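Local coordinates for protein NanS-p (Escherichia phage vB_EcoP_24B, PDB 6YP6) that is probably a carbohydrate esterase of a Shiga toxin-encoding phage, with a beta-rich fold likely to be involved in carbohydrate binding, at residues 110-115 with 181-186. Numbering follows the deposited sequence.
Sequences GNNLLA and LTQSPV
Asn111 and Ser184 meet where the run leading into strand 113-121 passes the loop that follows strand 174-180, and they illustrate how a side-chain amide and a backbone N-H can share one carbonyl. Ser184 N gives a bond of 3.1 Å to Asn111 O in the carbonyl plane, whereas the return bond from Asn111 N to Ser184 O is weak. Chi1 (-57°) sets the Asn111 CG beside its backbone N and chi2 (-89°) turns the amide; ND2 then gives Ser184 O a second donor at 3.1 Å, the acceptor lying almost in the amide plane. Packing is close here: Asn111 CG lies 3.2 Å from Val186 O, without a hydrogen bond. Leu113 CD1 packs 3.6 Å from Ser184 CB, while its CD2 meets Val186 CG1 at 4.1 Å, the two side chains crossing at about a right angle. Ser184 OG accepts from Val186 N, forming an ST turn, and also bonds His131 O.

Towards Leu181 the segments diverge and water takes over. One molecule accepts from Leu113 N at 2.9 Å and lies within bonding distance of Asn111 O and Thr182 O; a second sits 2.8 Å from Leu113 O, its link to Thr182 O weak. Past them, the Leu181 methyls lie loosely against Leu114 O, CD2 at 4.1 Å. At the other end, exposed Gly110 donates its N to Gln183 OE1 through a bent bond, 138° at the hydrogen. Direct and water-mediated bonding thus converge on Asn111 O, and Leu114 O stays buried without a partner.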
loop_
_atom_site.group_PDB
_atom_site.type_symbol
_atom_site.label_atom_id
_atom_site.label_comp_id
_atom_site.label_asym_id
_atom_site.label_seq_id
_atom_site.Cartn_x
_atom_site.Cartn_y
_atom_site.Cartn_z
ATOM N N GLY A 110 -1.503 14.493 -14.085
ATOM C CA GLY A 110 -0.507 14.176 -15.077
ATOM C C GLY A 110 0.322 12.946 -14.813
ATOM O O GLY A 110 1.309 12.732 -15.529
ATOM N N ASN A 111 -0.022 12.134 -13.807
ATOM C CA ASN A 111 0.695 10.888 -13.585
ATOM C C ASN A 111 -0.269 9.725 -13.427
ATOM O O ASN A 111 -1.312 9.842 -12.771
ATOM C CB ASN A 111 1.596 10.948 -12.359
ATOM C CG ASN A 111 2.590 12.070 -12.436
ATOM O OD1 ASN A 111 3.685 11.894 -12.951
ATOM N ND2 ASN A 111 2.215 13.235 -11.929
ATOM N N ASN A 112 0.117 8.603 -14.030
ATOM C CA ASN A 112 -0.660 7.373 -14.009
ATOM C C ASN A 112 -0.111 6.432 -12.947
ATOM O O ASN A 112 1.030 5.960 -13.058
ATOM C CB ASN A 112 -0.570 6.682 -15.369
ATOM C CG ASN A 112 -1.112 7.527 -16.498
ATOM O OD1 ASN A 112 -2.100 8.245 -16.347
ATOM N ND2 ASN A 112 -0.473 7.417 -17.656
ATOM N N LEU A 113 -0.925 6.161 -11.928
ATOM C CA LEU A 113 -0.577 5.221 -10.870
ATOM C C LEU A 113 -1.734 4.258 -10.657
ATOM O O LEU A 113 -2.894 4.670 -10.618
ATOM C CB LEU A 113 -0.277 5.914 -9.525
ATOM C CG LEU A 113 0.932 6.842 -9.504
ATOM C CD1 LEU A 113 0.460 8.260 -9.788
ATOM C CD2 LEU A 113 1.666 6.820 -8.207
ATOM N N LEU A 114 -1.401 2.977 -10.498
ATOM C CA LEU A 114 -2.410 1.983 -10.129
ATOM C C LEU A 114 -2.621 1.928 -8.625
ATOM O O LEU A 114 -3.596 1.316 -8.169
ATOM C CB LEU A 114 -2.019 0.603 -10.650
ATOM C CG LEU A 114 -1.881 0.501 -12.171
ATOM C CD1 LEU A 114 -1.522 -0.928 -12.536
ATOM C CD2 LEU A 114 -3.131 0.970 -12.894
ATOM N N ALA A 115 -1.722 2.543 -7.857
ATOM C CA ALA A 115 -1.890 2.691 -6.422
ATOM C C ALA A 115 -1.298 4.020 -6.005
ATOM O O ALA A 115 -0.208 4.383 -6.450
ATOM C CB ALA A 115 -1.184 1.579 -5.660
ATOM N N LEU A 181 -10.022 5.149 -10.293
ATOM C CA LEU A 181 -8.698 5.743 -10.351
ATOM C C LEU A 181 -8.729 6.963 -11.253
ATOM O O LEU A 181 -9.438 6.996 -12.261
ATOM C CB LEU A 181 -7.680 4.752 -10.901
ATOM C CG LEU A 181 -7.432 3.508 -10.049
ATOM C CD1 LEU A 181 -6.609 2.498 -10.824
ATOM C CD2 LEU A 181 -6.750 3.827 -8.734
ATOM N N THR A 182 -7.945 7.970 -10.888
ATOM C CA THR A 182 -7.775 9.180 -11.672
ATOM C C THR A 182 -6.284 9.436 -11.808
ATOM O O THR A 182 -5.456 8.759 -11.201
ATOM C CB THR A 182 -8.436 10.401 -11.011
ATOM O OG1 THR A 182 -7.740 10.744 -9.812
ATOM C CG2 THR A 182 -9.883 10.139 -10.684
ATOM N N GLN A 183 -5.940 10.449 -12.588
ATOM C CA GLN A 183 -4.574 10.951 -12.542
ATOM C C GLN A 183 -4.259 11.463 -11.137
ATOM O O GLN A 183 -5.143 11.825 -10.359
ATOM C CB GLN A 183 -4.379 12.048 -13.586
ATOM C CG GLN A 183 -4.614 11.540 -15.008
ATOM C CD GLN A 183 -4.218 12.531 -16.078
ATOM O OE1 GLN A 183 -3.570 13.534 -15.800
ATOM N NE2 GLN A 183 -4.592 12.242 -17.321
ATOM N N SER A 184 -2.968 11.503 -10.821
ATOM C CA SER A 184 -2.489 11.882 -9.501
ATOM C C SER A 184 -1.253 12.760 -9.647
ATOM O O SER A 184 -0.526 12.636 -10.634
ATOM C CB SER A 184 -2.094 10.625 -8.711
ATOM O OG SER A 184 -1.296 10.906 -7.576
ATOM N N PRO A 185 -0.996 13.635 -8.668
ATOM C CA PRO A 185 0.214 14.467 -8.731
ATOM C C PRO A 185 1.485 13.747 -8.325
ATOM O O PRO A 185 2.571 14.318 -8.492
ATOM C CB PRO A 185 -0.094 15.588 -7.726
ATOM C CG PRO A 185 -0.928 14.916 -6.703
ATOM C CD PRO A 185 -1.815 13.966 -7.485
ATOM N N VAL A 186 1.390 12.532 -7.777
ATOM C CA VAL A 186 2.585 11.846 -7.305
ATOM C C VAL A 186 3.486 11.544 -8.493
ATOM O O VAL A 186 3.069 10.908 -9.469
ATOM C CB VAL A 186 2.207 10.581 -6.518
ATOM C CG1 VAL A 186 3.464 9.819 -6.111
ATOM C CG2 VAL A 186 1.369 10.939 -5.288
HETATM O O HOH W 1 -2.915 8.126 -11.251
HETATM O O HOH W 2 -3.817 6.792 -9.058
#